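Local coordinates for putative protein (PDB 1T6T) that is of unknown function but carries a Toprim domain related to that of RNase M5, so it probably acts on nucleic acid with the help of metal ions, at residues N42-L46 / S47-Y51; N96-N99 / F100-W104. All coordinates share one frame; numbering follows the deposited sequence.

Contact 1. Residues N42-L46 / S47-Y51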
ATOM      1  N   ASN B  42      15.763  11.861  -2.715  1.00 11.83           N
ATOM      2  CA  ASN B  42      14.787  12.593  -1.913  1.00 10.76           C
ATOM      3  C   ASN B  42      13.408  11.987  -2.138  1.00 11.64           C
ATOM      4  O   ASN B  42      12.533  12.593  -2.755  1.00 10.27           O
ATOM      5  CB  ASN B  42      14.818  14.078  -2.299  1.00 12.16           C
ATOM      6  CG  ASN B  42      14.023  14.952  -1.346  1.00 11.81           C
ATOM      7  OD1 ASN B  42      13.746  14.564  -0.208  1.00 11.75           O
ATOM      8  ND2 ASN B  42      13.665  16.148  -1.802  1.00 11.73           N
ATOM      9  N   VAL B  43      13.227  10.784  -1.599  1.00 12.17           N
ATOM     10  CA  VAL B  43      11.994  10.027  -1.768  1.00 11.02           C
ATOM     11  C   VAL B  43      11.481   9.461  -0.451  1.00 10.50           C
ATOM     12  O   VAL B  43      12.261   9.020   0.389  1.00 10.61           O
ATOM     13  CB  VAL B  43      12.230   8.834  -2.734  1.00 11.65           C
ATOM     14  CG1 VAL B  43      10.924   8.077  -2.972  1.00 10.76           C
ATOM     15  CG2 VAL B  43      12.809   9.328  -4.049  1.00 12.74           C
ATOM     16  N   ILE B  44      10.167   9.489  -0.274  1.00  9.55           N
ATOM     17  CA  ILE B  44       9.547   8.928   0.920  1.00 10.81           C
ATOM     18  C   ILE B  44       8.591   7.839   0.465  1.00 11.27           C
ATOM     19  O   ILE B  44       7.776   8.062  -0.433  1.00 12.77           O
ATOM     20  CB  ILE B  44       8.718   9.972   1.710  1.00 11.17           C
ATOM     21  CG1 ILE B  44       9.639  11.039   2.307  1.00 12.07           C
ATOM     22  CG2 ILE B  44       7.925   9.273   2.827  1.00 12.74           C
ATOM     23  CD1 ILE B  44       8.891  12.126   3.054  1.00 14.24           C
ATOM     24  N   ASP B  45       8.705   6.661   1.066  1.00 11.42           N
ATOM     25  CA  ASP B  45       7.802   5.562   0.728  1.00 12.79           C
ATOM     26  C   ASP B  45       6.694   5.536   1.778  1.00 12.91           C
ATOM     27  O   ASP B  45       6.962   5.574   2.980  1.00 13.57           O
ATOM     28  CB  ASP B  45       8.564   4.228   0.659  1.00 13.88           C
ATOM     29  CG  ASP B  45       9.389   3.938   1.904  1.00 19.35           C
ATOM     30  OD1 ASP B  45       9.978   4.872   2.487  1.00 22.16           O
ATOM     31  OD2 ASP B  45       9.466   2.753   2.286  1.00 20.26           O
ATOM     32  N   LEU B  46       5.450   5.488   1.311  1.00 11.13           N
ATOM     33  CA  LEU B  46       4.277   5.523   2.179  1.00 11.96           C
ATOM     34  C   LEU B  46       3.954   4.262   2.986  1.00 11.44           C
ATOM     35  O   LEU B  46       3.512   4.357   4.130  1.00 12.31           O
ATOM     36  CB  LEU B  46       3.055   5.920   1.342  1.00 12.92           C
ATOM     37  CG  LEU B  46       1.767   6.330   2.058  1.00 16.88           C
ATOM     38  CD1 LEU B  46       2.004   7.594   2.879  1.00 17.88           C
ATOM     39  CD2 LEU B  46       0.677   6.569   1.022  1.00 18.05           C
ATOM     40  N   SER B  47       4.154   3.086   2.405  1.00 13.68           N
ATOM     41  CA  SER B  47       3.837   1.859   3.130  1.00 13.97           C
ATOM     42  C   SER B  47       4.564   1.816   4.467  1.00 13.57           C
ATOM     43  O   SER B  47       5.767   2.065   4.541  1.00 13.92           O
ATOM     44  CB  SER B  47       4.207   0.627   2.300  1.00 17.69           C
ATOM     45  OG  SER B  47       3.815  -0.559   2.977  1.00 20.77           O
ATOM     46  N   GLY B  48       3.824   1.508   5.527  1.00 14.02           N
ATOM     47  CA  GLY B  48       4.424   1.452   6.846  1.00 13.02           C
ATOM     48  C   GLY B  48       4.351   2.786   7.567  1.00 12.58           C
ATOM     49  O   GLY B  48       4.878   2.932   8.671  1.00 12.45           O
ATOM     50  N   LYS B  49       3.708   3.770   6.943  1.00 11.66           N
ATOM     51  CA  LYS B  49       3.559   5.088   7.553  1.00 12.30           C
ATOM     52  C   LYS B  49       2.101   5.543   7.565  1.00 12.24           C
ATOM     53  O   LYS B  49       1.308   5.139   6.715  1.00 11.74           O
ATOM     54  CB  LYS B  49       4.384   6.136   6.789  1.00 12.45           C
ATOM     55  CG  LYS B  49       5.879   5.840   6.683  1.00 11.77           C
ATOM     56  CD  LYS B  49       6.612   7.003   6.011  1.00 13.90           C
ATOM     57  CE  LYS B  49       8.122   6.786   5.968  1.00 14.94           C
ATOM     58  NZ  LYS B  49       8.519   5.615   5.138  1.00 14.45           N
ATOM     59  N   ARG B  50       1.741   6.366   8.547  1.00 12.64           N
ATOM     60  CA  ARG B  50       0.392   6.925   8.602  1.00 12.13           C
ATOM     61  C   ARG B  50       0.474   8.067   7.595  1.00 13.44           C
ATOM     62  O   ARG B  50       1.557   8.608   7.371  1.00 11.76           O
ATOM     63  CB  ARG B  50       0.094   7.496   9.988  1.00 14.35           C
ATOM     64  CG  ARG B  50       0.189   6.482  11.109  1.00 15.14           C
ATOM     65  CD  ARG B  50       0.195   7.173  12.456  1.00 20.11           C
ATOM     66  NE  ARG B  50       0.328   6.222  13.556  1.00 18.91           N
ATOM     67  CZ  ARG B  50       0.460   6.573  14.831  1.00 22.46           C
ATOM     68  NH1 ARG B  50       0.477   7.858  15.168  1.00 21.14           N
ATOM     69  NH2 ARG B  50       0.572   5.643  15.768  1.00 21.22           N
ATOM     70  N   TYR B  51      -0.644   8.435   6.981  1.00 13.06           N
ATOM     71  CA  TYR B  51      -0.603   9.522   6.014  1.00 14.66           C
ATOM     72  C   TYR B  51      -0.086  10.772   6.719  1.00 15.40           C
ATOM     73  O   TYR B  51       0.689  11.541   6.148  1.00 14.81           O
ATOM     74  CB  TYR B  51      -1.993   9.784   5.423  1.00 16.75           C
ATOM     75  CG  TYR B  51      -2.657   8.554   4.839  1.00 19.97           C
ATOM     76  CD1 TYR B  51      -1.939   7.654   4.057  1.00 20.47           C
ATOM     77  CD2 TYR B  51      -4.008   8.294   5.070  1.00 21.10           C
ATOM     78  CE1 TYR B  51      -2.546   6.524   3.517  1.00 22.06           C
ATOM     79  CE2 TYR B  51      -4.626   7.168   4.535  1.00 23.79           C
ATOM     80  CZ  TYR B  51      -3.889   6.286   3.761  1.00 22.15           C
ATOM     81  OH  TYR B  51      -4.493   5.165   3.236  1.00 24.15           O
TER
HETATM   82  O   HOH W   1       7.569   1.032   2.571  1.00 22.42           O
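Lys49 reaches back along the turn to Asp45 and grips it twice with one ammonium group, the tight part of the contact. Its NZ lies in the carbonyl plane of Asp45 and donates to the backbone O at 2.7 Å, with a C=O...N angle of 157°; a second, weak bond runs from NZ to Asp45 OD1 at 3.1 Å and makes the pair a salt bridge. The lysine chain stays extended as far as CE and bends only at its last torsion (chi4 64°), which swings NZ onto the carbonyl. On the way its CE passes Ile44 CG2 at 4.0 Å, the two side chains crossing nearly at right angles. The bend itself is a type II beta turn from Leu46 to Lys49, closed by Lys49 N to Leu46 O at 2.9 Å. The buried, apolar side is Leu46, whose CD2 comes to the edge of the Tyr51 ring, 4.1 Å from CE1. The looser side is watery: water 1 donates to Asp45 OD2 (2.6 Å) and to Ser47 O (2.9 Å), bridging strand end and turn. Ser47 OG bonds Tyr51 OH of the second subunit, and Tyr51 OH bonds Ser47 OG there, so the turn also belongs to the dimer interface. Strand 43-45 pairs with strand 23-26, while Leu46 packs on Val54 of helix 51-58 and Ile78 of helix 73-88.

Contact 2. Residues N96-N99 / F100-W104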
ATOM      1  N   ASN B  96       2.584  16.575 -12.399  1.00 16.08           N
ATOM      2  CA  ASN B  96       3.100  16.601 -13.762  1.00 17.56           C
ATOM      3  C   ASN B  96       3.949  15.398 -14.151  1.00 15.98           C
ATOM      4  O   ASN B  96       3.828  14.894 -15.261  1.00 16.72           O
ATOM      5  CB  ASN B  96       3.900  17.882 -14.012  1.00 21.43           C
ATOM      6  CG  ASN B  96       3.049  19.130 -13.899  1.00 25.11           C
ATOM      7  OD1 ASN B  96       1.906  19.158 -14.351  1.00 27.28           O
ATOM      8  ND2 ASN B  96       3.607  20.175 -13.303  1.00 27.42           N
ATOM      9  N   PHE B  97       4.811  14.937 -13.254  1.00 14.75           N
ATOM     10  CA  PHE B  97       5.661  13.800 -13.578  1.00 13.10           C
ATOM     11  C   PHE B  97       4.865  12.519 -13.732  1.00 13.19           C
ATOM     12  O   PHE B  97       5.094  11.742 -14.664  1.00 14.21           O
ATOM     13  CB  PHE B  97       6.748  13.639 -12.514  1.00 13.83           C
ATOM     14  CG  PHE B  97       7.844  14.654 -12.630  1.00 12.25           C
ATOM     15  CD1 PHE B  97       8.861  14.494 -13.566  1.00 16.15           C
ATOM     16  CD2 PHE B  97       7.840  15.793 -11.832  1.00 14.31           C
ATOM     17  CE1 PHE B  97       9.862  15.458 -13.707  1.00 16.16           C
ATOM     18  CE2 PHE B  97       8.834  16.762 -11.964  1.00 15.33           C
ATOM     19  CZ  PHE B  97       9.847  16.592 -12.904  1.00 17.18           C
ATOM     20  N   ARG B  98       3.926  12.299 -12.822  1.00 12.45           N
ATOM     21  CA  ARG B  98       3.094  11.111 -12.880  1.00 13.17           C
ATOM     22  C   ARG B  98       2.201  11.164 -14.120  1.00 13.90           C
ATOM     23  O   ARG B  98       2.055  10.172 -14.830  1.00 13.29           O
ATOM     24  CB  ARG B  98       2.230  11.009 -11.619  1.00 11.71           C
ATOM     25  CG  ARG B  98       1.346   9.768 -11.576  1.00 10.61           C
ATOM     26  CD  ARG B  98       0.719   9.594 -10.199  1.00 14.25           C
ATOM     27  NE  ARG B  98      -0.087   8.377 -10.098  1.00 15.10           N
ATOM     28  CZ  ARG B  98      -1.371   8.294 -10.427  1.00 17.56           C
ATOM     29  NH1 ARG B  98      -2.011   9.362 -10.882  1.00 17.30           N
ATOM     30  NH2 ARG B  98      -2.019   7.144 -10.291  1.00 17.23           N
ATOM     31  N   ASN B  99       1.607  12.323 -14.380  1.00 15.89           N
ATOM     32  CA  ASN B  99       0.731  12.456 -15.539  1.00 17.26           C
ATOM     33  C   ASN B  99       1.462  12.239 -16.852  1.00 17.34           C
ATOM     34  O   ASN B  99       0.873  11.758 -17.820  1.00 18.20           O
ATOM     35  CB  ASN B  99       0.042  13.822 -15.555  1.00 18.19           C
ATOM     36  CG  ASN B  99      -1.014  13.952 -14.479  1.00 18.40           C
ATOM     37  OD1 ASN B  99      -1.534  12.951 -13.978  1.00 18.56           O
ATOM     38  ND2 ASN B  99      -1.350  15.186 -14.127  1.00 19.80           N
ATOM     39  N   PHE B 100       2.741  12.590 -16.892  1.00 17.57           N
ATOM     40  CA  PHE B 100       3.520  12.414 -18.108  1.00 19.72           C
ATOM     41  C   PHE B 100       3.664  10.930 -18.458  1.00 19.46           C
ATOM     42  O   PHE B 100       3.632  10.555 -19.631  1.00 19.94           O
ATOM     43  CB  PHE B 100       4.905  13.041 -17.952  1.00 22.42           C
ATOM     44  CG  PHE B 100       5.495  13.518 -19.248  1.00 28.03           C
ATOM     45  CD1 PHE B 100       5.103  14.737 -19.795  1.00 30.32           C
ATOM     46  CD2 PHE B 100       6.411  12.734 -19.943  1.00 29.74           C
ATOM     47  CE1 PHE B 100       5.616  15.169 -21.021  1.00 32.06           C
ATOM     48  CE2 PHE B 100       6.929  13.157 -21.167  1.00 30.64           C
ATOM     49  CZ  PHE B 100       6.529  14.376 -21.707  1.00 31.19           C
ATOM     50  N   LEU B 101       3.808  10.089 -17.439  1.00 16.84           N
ATOM     51  CA  LEU B 101       3.961   8.654 -17.652  1.00 17.40           C
ATOM     52  C   LEU B 101       2.721   8.007 -18.263  1.00 18.80           C
ATOM     53  O   LEU B 101       2.802   6.919 -18.839  1.00 18.44           O
ATOM     54  CB  LEU B 101       4.295   7.950 -16.329  1.00 17.21           C
ATOM     55  CG  LEU B 101       5.611   8.320 -15.636  1.00 17.49           C
ATOM     56  CD1 LEU B 101       5.748   7.525 -14.340  1.00 15.71           C
ATOM     57  CD2 LEU B 101       6.781   8.036 -16.561  1.00 17.09           C
ATOM     58  N   LYS B 102       1.577   8.669 -18.139  1.00 18.56           N
ATOM     59  CA  LYS B 102       0.334   8.130 -18.674  1.00 20.95           C
ATOM     60  C   LYS B 102       0.366   7.950 -20.190  1.00 22.38           C
ATOM     61  O   LYS B 102      -0.441   7.203 -20.745  1.00 22.29           O
ATOM     62  CB  LYS B 102      -0.838   9.032 -18.281  1.00 20.81           C
ATOM     63  CG  LYS B 102      -1.099   9.068 -16.783  1.00 20.48           C
ATOM     64  CD  LYS B 102      -2.216  10.039 -16.435  1.00 21.57           C
ATOM     65  CE  LYS B 102      -2.531   9.998 -14.951  1.00 22.82           C
ATOM     66  NZ  LYS B 102      -3.596  10.973 -14.591  1.00 23.03           N
ATOM     67  N   LYS B 103       1.302   8.620 -20.855  1.00 22.06           N
ATOM     68  CA  LYS B 103       1.414   8.521 -22.306  1.00 25.08           C
ATOM     69  C   LYS B 103       2.319   7.374 -22.741  1.00 24.69           C
ATOM     70  O   LYS B 103       2.361   7.026 -23.920  1.00 24.33           O
ATOM     71  CB  LYS B 103       1.938   9.835 -22.894  1.00 27.93           C
ATOM     72  CG  LYS B 103       3.398  10.130 -22.571  1.00 33.39           C
ATOM     73  CD  LYS B 103       3.839  11.475 -23.141  1.00 38.24           C
ATOM     74  CE  LYS B 103       3.104  12.631 -22.475  1.00 40.03           C
ATOM     75  NZ  LYS B 103       3.446  13.943 -23.094  1.00 43.49           N
ATOM     76  N   TRP B 104       3.043   6.784 -21.794  1.00 21.56           N
ATOM     77  CA  TRP B 104       3.941   5.683 -22.118  1.00 21.24           C
ATOM     78  C   TRP B 104       3.462   4.359 -21.545  1.00 19.44           C
ATOM     79  O   TRP B 104       2.533   4.317 -20.740  1.00 18.41           O
ATOM     80  CB  TRP B 104       5.361   5.978 -21.623  1.00 22.46           C
ATOM     81  CG  TRP B 104       5.966   7.201 -22.250  1.00 25.61           C
ATOM     82  CD1 TRP B 104       5.772   7.650 -23.527  1.00 26.45           C
ATOM     83  CD2 TRP B 104       6.882   8.117 -21.639  1.00 27.16           C
ATOM     84  NE1 TRP B 104       6.508   8.791 -23.746  1.00 26.36           N
ATOM     85  CE2 TRP B 104       7.200   9.099 -22.605  1.00 28.24           C
ATOM     86  CE3 TRP B 104       7.468   8.203 -20.369  1.00 27.34           C
ATOM     87  CZ2 TRP B 104       8.079  10.156 -22.341  1.00 30.13           C
ATOM     88  CZ3 TRP B 104       8.342   9.254 -20.105  1.00 29.00           C
ATOM     89  CH2 TRP B 104       8.638  10.217 -21.089  1.00 29.83           C
TER
HETATM   90  O   HOH W   2      -4.687  10.989 -11.840  1.00 28.08           O
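Asn99 and Lys102 lie side by side, pointing the same way, and their polar ends join: Lys102 NZ donates to Asn99 OD1 at 2.9 Å. The ammonium approaches from above the amide carbonyl plane, 40° out of it. An extended lysine chain, starting with CG anti to its carbonyl carbon (chi1 -65°), carries NZ back to the amide. Among charged groups, Arg98 NH1 and Lys102 NZ stand 4.3 Å apart, and water 2 accepts from both, weakly from the arginine, in the plane of whose guanidinium it sits. Arg98 NE bonds Phe69 O, and NH2 forms a salt bridge with Glu76. The backbone bonds change their spacing along the segment: Phe100 N bonds Asn96 O at 3.0 Å, four residues back, and weakly Phe97 O; Leu101 N bonds Phe97 O and Arg98 O, both weakly; Lys102 N turns to Asn99 O, three residues back. Over a ring face, Lys103 CE lies 3.7 Å above the centre of Phe100, next to the type I turn from Leu101 to Trp104. Helix 8-18 flanks the segment: Phe97 packs on Ala18, and Phe100 and Leu101 on Trp11, whose NE1 bonds Phe97 O, while Asn96 N donates to OD1 of Asp94, the last residue of strand 92-94.

In the fold
From the N terminus, the chain runs through helix 8-18, strand 23-26 and helix 29-36 before contact 1, where strand 43-45 ends in a turn that leads into helix 51-58. Strand 64-67, helix 73-88 and strand 92-94 follow, and contact 2 then lies along helix 96-101. The two are in series; neither nests in nor crosses the other. Strands 43-45 and 92-94 are the outermost of the parallel four-stranded sheet, so the contacts adjoin its two edges, on opposite sides of the chain's centre, their own centres about 21 Å apart. Contact 1 joins its edge to the second subunit; contact 2 ties the other to helix 8-18.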